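Local coordinates for chitinase (Thermococcus chitonophagus, PDB 5XSX), which probably hydrolyses chitin internally as an endochitinase, the mainly helical domain holding bound N-acetylglucosamine sugars beside a beta-sandwich domain, at residues K212-T217 with P240-H245. Residues are numbered along the deposited sequence; the frame is centred on the assembly and turned at random.
Sequences KENWGT and PVQIDH. With NAG (2-acetamido-2-deoxy-beta-D-glucopyranose), chain C; NAG (2-acetamido-2-deoxy-beta-D-glucopyranose), chain B; NAG (2-acetamido-2-deoxy-beta-D-glucopyranose), chain D.
One wall of the sugar-binding cleft in the mainly helical domain is built here, where the C-terminal end of helix 203-214 meets the loop that follows strand 235-239. N214 supplies the polar half of the join. Its carboxamide pairs with the backbone of Q242 in both directions: Q242 N donates to N214 OD1 at 3.2 Å, and N214 ND2 donates back to Q242 O at 3.1 Å. The two bonds are alike, each donor coming in above the carbonyl plane of its acceptor, while Q242 O lies nearly in the amide plane of N214. With CG anti to the backbone N (chi1 -163°), the asparagine reaches across to the loop. H245 N, closing the type I turn from Q242 to H245, meets Q242 O from the face opposite ND2, so two donors grip this one oxygen and hold turn and helix end together.

W215 leaves the helix with positive phi, and its indole lies against P240, whose CG stands over the five-membered ring, 3.5 Å from the centroid and 15° off the normal, a CH-pi contact. Between these two pairs V241 packs CG2 against N214 O. F225 meets the indole from elsewhere in the fold.

The three NAGs form one beta-1,4-linked chain, D-C-B, with chain D at the reducing end, running past the helix end. K212 NZ donates to O3 of the chain D NAG at 2.8 Å and is held by N174 and the carbonyl of G372 as well. E213 OE1 bonds O6 of the chain B NAG and also H374, while E213 O takes a weak bond from N2 of the chain C NAG. That sugar's acetamide methyl, C8, rests 3.6 Å from Q242 CG.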
ATOM      1  N   LYS A 212      -6.751   8.691  16.667  1.00 71.46           N
ATOM      2  CA  LYS A 212      -5.727   9.556  17.241  1.00 60.16           C
ATOM      3  C   LYS A 212      -5.645  10.895  16.513  1.00 68.13           C
ATOM      4  O   LYS A 212      -5.448  11.939  17.135  1.00 78.70           O
ATOM      5  CB  LYS A 212      -4.365   8.857  17.209  1.00 59.32           C
ATOM      6  CG  LYS A 212      -3.189   9.754  17.565  1.00 77.43           C
ATOM      7  CD  LYS A 212      -3.313  10.296  18.977  1.00 71.92           C
ATOM      8  CE  LYS A 212      -2.277  11.373  19.249  1.00 80.43           C
ATOM      9  NZ  LYS A 212      -2.473  12.002  20.584  1.00 78.29           N
ATOM     10  N   GLU A 213      -5.807  10.859  15.196  1.00 65.69           N
ATOM     11  CA  GLU A 213      -5.636  12.053  14.377  1.00 69.30           C
ATOM     12  C   GLU A 213      -6.752  13.083  14.559  1.00 66.77           C
ATOM     13  O   GLU A 213      -6.479  14.279  14.654  1.00 74.09           O
ATOM     14  CB  GLU A 213      -5.527  11.667  12.900  1.00 60.42           C
ATOM     15  CG  GLU A 213      -4.234  10.947  12.539  1.00 77.12           C
ATOM     16  CD  GLU A 213      -3.003  11.825  12.692  1.00 81.75           C
ATOM     17  OE1 GLU A 213      -1.883  11.272  12.723  1.00 68.95           O
ATOM     18  OE2 GLU A 213      -3.148  13.063  12.774  1.00 68.90           O
ATOM     19  N   ASN A 214      -8.000  12.627  14.606  1.00 62.81           N
ATOM     20  CA  ASN A 214      -9.128  13.553  14.663  1.00 58.51           C
ATOM     21  C   ASN A 214     -10.428  12.905  15.142  1.00 69.82           C
ATOM     22  O   ASN A 214     -11.515  13.299  14.718  1.00 66.55           O
ATOM     23  CB  ASN A 214      -9.342  14.186  13.282  1.00 57.30           C
ATOM     24  CG  ASN A 214     -10.196  15.438  13.334  1.00 64.49           C
ATOM     25  OD1 ASN A 214     -10.351  16.053  14.389  1.00 75.48           O
ATOM     26  ND2 ASN A 214     -10.758  15.817  12.193  1.00 56.18           N
ATOM     27  N   TRP A 215     -10.311  11.917  16.026  1.00 62.83           N
ATOM     28  CA  TRP A 215     -11.474  11.216  16.578  1.00 63.95           C
ATOM     29  C   TRP A 215     -12.417  10.700  15.493  1.00 67.87           C
ATOM     30  O   TRP A 215     -13.631  10.652  15.691  1.00 70.49           O
ATOM     31  CB  TRP A 215     -12.256  12.128  17.529  1.00 62.87           C
ATOM     32  CG  TRP A 215     -11.593  12.369  18.847  1.00 61.90           C
ATOM     33  CD1 TRP A 215     -10.800  13.426  19.185  1.00 60.84           C
ATOM     34  CD2 TRP A 215     -11.677  11.540  20.012  1.00 65.13           C
ATOM     35  NE1 TRP A 215     -10.381  13.305  20.488  1.00 70.89           N
ATOM     36  CE2 TRP A 215     -10.906  12.156  21.017  1.00 67.43           C
ATOM     37  CE3 TRP A 215     -12.328  10.337  20.302  1.00 57.81           C
ATOM     38  CZ2 TRP A 215     -10.766  11.608  22.292  1.00 73.44           C
ATOM     39  CZ3 TRP A 215     -12.190   9.795  21.567  1.00 66.22           C
ATOM     40  CH2 TRP A 215     -11.415  10.431  22.547  1.00 78.82           C
ATOM     41  N   GLY A 216     -11.859  10.323  14.349  1.00 63.83           N
ATOM     42  CA  GLY A 216     -12.665   9.920  13.213  1.00 58.65           C
ATOM     43  C   GLY A 216     -13.384   8.603  13.419  1.00 61.10           C
ATOM     44  O   GLY A 216     -14.467   8.388  12.875  1.00 63.93           O
ATOM     45  N   THR A 217     -12.784   7.718  14.207  1.00 64.77           N
ATOM     46  CA  THR A 217     -13.317   6.372  14.371  1.00 54.82           C
ATOM     47  C   THR A 217     -13.482   5.970  15.835  1.00 57.68           C
ATOM     48  O   THR A 217     -13.380   4.790  16.172  1.00 57.39           O
ATOM     49  CB  THR A 217     -12.413   5.340  13.680  1.00 68.36           C
ATOM     50  OG1 THR A 217     -11.086   5.436  14.212  1.00 59.16           O
ATOM     51  CG2 THR A 217     -12.368   5.587  12.179  1.00 58.21           C
ATOM     52  N   PRO A 240     -16.143  13.681  19.183  1.00 75.92           N
ATOM     53  CA  PRO A 240     -15.427  14.954  19.053  1.00 80.21           C
ATOM     54  C   PRO A 240     -14.531  15.025  17.818  1.00 70.24           C
ATOM     55  O   PRO A 240     -13.314  15.152  17.948  1.00 88.10           O
ATOM     56  CB  PRO A 240     -14.591  15.006  20.331  1.00 70.98           C
ATOM     57  CG  PRO A 240     -14.301  13.577  20.628  1.00 66.21           C
ATOM     58  CD  PRO A 240     -15.479  12.770  20.134  1.00 61.97           C
ATOM     59  N   VAL A 241     -15.135  14.956  16.636  1.00 72.51           N
ATOM     60  CA  VAL A 241     -14.385  15.031  15.389  1.00 64.80           C
ATOM     61  C   VAL A 241     -14.552  16.394  14.723  1.00 61.54           C
ATOM     62  O   VAL A 241     -15.666  16.900  14.589  1.00 70.16           O
ATOM     63  CB  VAL A 241     -14.820  13.922  14.402  1.00 68.28           C
ATOM     64  CG1 VAL A 241     -16.334  13.884  14.267  1.00 66.26           C
ATOM     65  CG2 VAL A 241     -14.166  14.124  13.043  1.00 64.44           C
ATOM     66  N   GLN A 242     -13.436  16.993  14.322  1.00 63.95           N
ATOM     67  CA  GLN A 242     -13.481  18.222  13.543  1.00 66.19           C
ATOM     68  C   GLN A 242     -13.881  17.879  12.113  1.00 66.80           C
ATOM     69  O   GLN A 242     -13.033  17.746  11.233  1.00 76.76           O
ATOM     70  CB  GLN A 242     -12.130  18.939  13.574  1.00 75.74           C
ATOM     71  CG  GLN A 242     -11.541  19.089  14.969  1.00 73.79           C
ATOM     72  CD  GLN A 242     -12.366  19.991  15.867  1.00109.26           C
ATOM     73  OE1 GLN A 242     -13.089  20.868  15.394  1.00118.60           O
ATOM     74  NE2 GLN A 242     -12.261  19.777  17.174  1.00107.51           N
ATOM     75  N   ILE A 243     -15.185  17.736  11.895  1.00 62.17           N
ATOM     76  CA  ILE A 243     -15.715  17.241  10.629  1.00 59.56           C
ATOM     77  C   ILE A 243     -15.457  18.196   9.462  1.00 63.26           C
ATOM     78  O   ILE A 243     -15.572  17.810   8.299  1.00 64.79           O
ATOM     79  CB  ILE A 243     -17.234  16.975  10.741  1.00 67.72           C
ATOM     80  CG1 ILE A 243     -17.676  15.912   9.733  1.00 65.28           C
ATOM     81  CG2 ILE A 243     -18.025  18.267  10.584  1.00 58.02           C
ATOM     82  CD1 ILE A 243     -17.100  14.540  10.002  1.00 62.30           C
ATOM     83  N   ASP A 244     -15.097  19.437   9.774  1.00 63.33           N
ATOM     84  CA  ASP A 244     -14.876  20.452   8.748  1.00 79.97           C
ATOM     85  C   ASP A 244     -13.416  20.514   8.305  1.00 76.34           C
ATOM     86  O   ASP A 244     -13.084  21.203   7.340  1.00 74.75           O
ATOM     87  CB  ASP A 244     -15.321  21.825   9.258  1.00 88.84           C
ATOM     88  CG  ASP A 244     -16.785  21.855   9.647  1.00102.30           C
ATOM     89  OD1 ASP A 244     -17.581  21.118   9.028  1.00 87.43           O
ATOM     90  OD2 ASP A 244     -17.140  22.616  10.573  1.00108.41           O
ATOM     91  N   HIS A 245     -12.552  19.793   9.012  1.00 64.18           N
ATOM     92  CA  HIS A 245     -11.120  19.814   8.732  1.00 61.75           C
ATOM     93  C   HIS A 245     -10.813  19.270   7.337  1.00 59.94           C
ATOM     94  O   HIS A 245     -11.144  18.125   7.029  1.00 76.04           O
ATOM     95  CB  HIS A 245     -10.358  19.012   9.791  1.00 53.08           C
ATOM     96  CG  HIS A 245      -8.930  19.428   9.954  1.00 84.37           C
ATOM     97  ND1 HIS A 245      -8.026  19.418   8.913  1.00 87.86           N
ATOM     98  CD2 HIS A 245      -8.247  19.865  11.039  1.00 85.25           C
ATOM     99  CE1 HIS A 245      -6.850  19.833   9.349  1.00 67.48           C
ATOM    100  NE2 HIS A 245      -6.956  20.110  10.636  1.00 97.15           N
TER
HETATM  101  C1  NAG C   2      -4.684  15.963  16.788  0.86 96.82           C
HETATM  102  C2  NAG C   2      -4.730  17.057  15.758  0.86 98.68           C
HETATM  103  C3  NAG C   2      -4.055  16.708  14.482  0.86 89.09           C
HETATM  104  C4  NAG C   2      -2.669  16.249  14.719  0.86 97.32           C
HETATM  105  C5  NAG C   2      -2.683  15.036  15.612  0.86 97.70           C
HETATM  106  C6  NAG C   2      -1.288  14.573  15.859  0.86 94.79           C
HETATM  107  C7  NAG C   2      -6.490  18.766  15.256  0.86102.42           C
HETATM  108  C8  NAG C   2      -7.963  19.090  14.968  0.86102.40           C
HETATM  109  N2  NAG C   2      -6.110  17.403  15.477  0.86 89.35           N
HETATM  110  O3  NAG C   2      -4.036  17.879  13.629  0.86101.88           O
HETATM  111  O4  NAG C   2      -2.023  15.939  13.450  0.86 87.96           O
HETATM  112  O5  NAG C   2      -3.343  15.324  16.911  0.86 88.02           O
HETATM  113  O6  NAG C   2      -1.296  13.465  16.755  0.86 91.11           O
HETATM  114  O7  NAG C   2      -5.654  19.659  15.301  0.86103.58           O
HETATM  115  C1  NAG B   3      -0.898  16.218  12.667  0.95 92.79           C
HETATM  116  C2  NAG B   3       0.518  16.706  12.653  0.95 97.10           C
HETATM  117  C3  NAG B   3       1.091  16.726  11.288  0.95 91.72           C
HETATM  118  C4  NAG B   3       0.955  15.412  10.566  0.95 75.96           C
HETATM  119  C5  NAG B   3      -0.465  14.868  10.646  0.95 74.99           C
HETATM  120  C6  NAG B   3      -0.488  13.480  10.132  0.95 80.23           C
HETATM  121  C7  NAG B   3       0.988  18.256  14.640  0.95109.07           C
HETATM  122  C8  NAG B   3       1.062  19.679  15.259  0.95 90.27           C
HETATM  123  N2  NAG B   3       0.581  18.076  13.235  0.95101.12           N
HETATM  124  O3  NAG B   3       2.491  17.075  11.388  0.95 93.03           O
HETATM  125  O4  NAG B   3       1.297  15.592   9.156  0.95 74.32           O
HETATM  126  O5  NAG B   3      -1.008  14.867  12.000  0.95 95.12           O
HETATM  127  O6  NAG B   3       0.106  12.608  11.089  0.95 80.93           O
HETATM  128  O7  NAG B   3       1.266  17.290  15.317  0.95109.17           O
HETATM  129  C1  NAG D   1      -5.930  16.183  21.807  0.86104.60           C
HETATM  130  C2  NAG D   1      -4.676  15.415  21.464  0.86 95.25           C
HETATM  131  C3  NAG D   1      -4.292  15.560  20.039  0.86 99.17           C
HETATM  132  C4  NAG D   1      -5.415  15.603  19.025  0.86 96.20           C
HETATM  133  C5  NAG D   1      -6.783  16.052  19.519  0.86 90.10           C
HETATM  134  C6  NAG D   1      -7.848  15.416  18.678  0.86 80.36           C
HETATM  135  C7  NAG D   1      -2.823  14.961  23.113  0.86 84.52           C
HETATM  136  C8  NAG D   1      -1.685  15.481  24.015  0.86 83.66           C
HETATM  137  N2  NAG D   1      -3.601  15.895  22.314  0.86 83.40           N
HETATM  138  O1  NAG D   1      -6.248  15.920  23.108  0.86106.39           O
HETATM  139  O3  NAG D   1      -3.421  14.439  19.674  0.86 97.02           O
HETATM  140  O4  NAG D   1      -5.015  16.571  18.042  0.86104.16           O
HETATM  141  O5  NAG D   1      -7.044  15.732  20.933  0.86106.21           O
HETATM  142  O6  NAG D   1      -8.505  16.398  17.888  0.86 85.36           O
HETATM  143  O7  NAG D   1      -3.069  13.774  23.068  0.86 77.91           O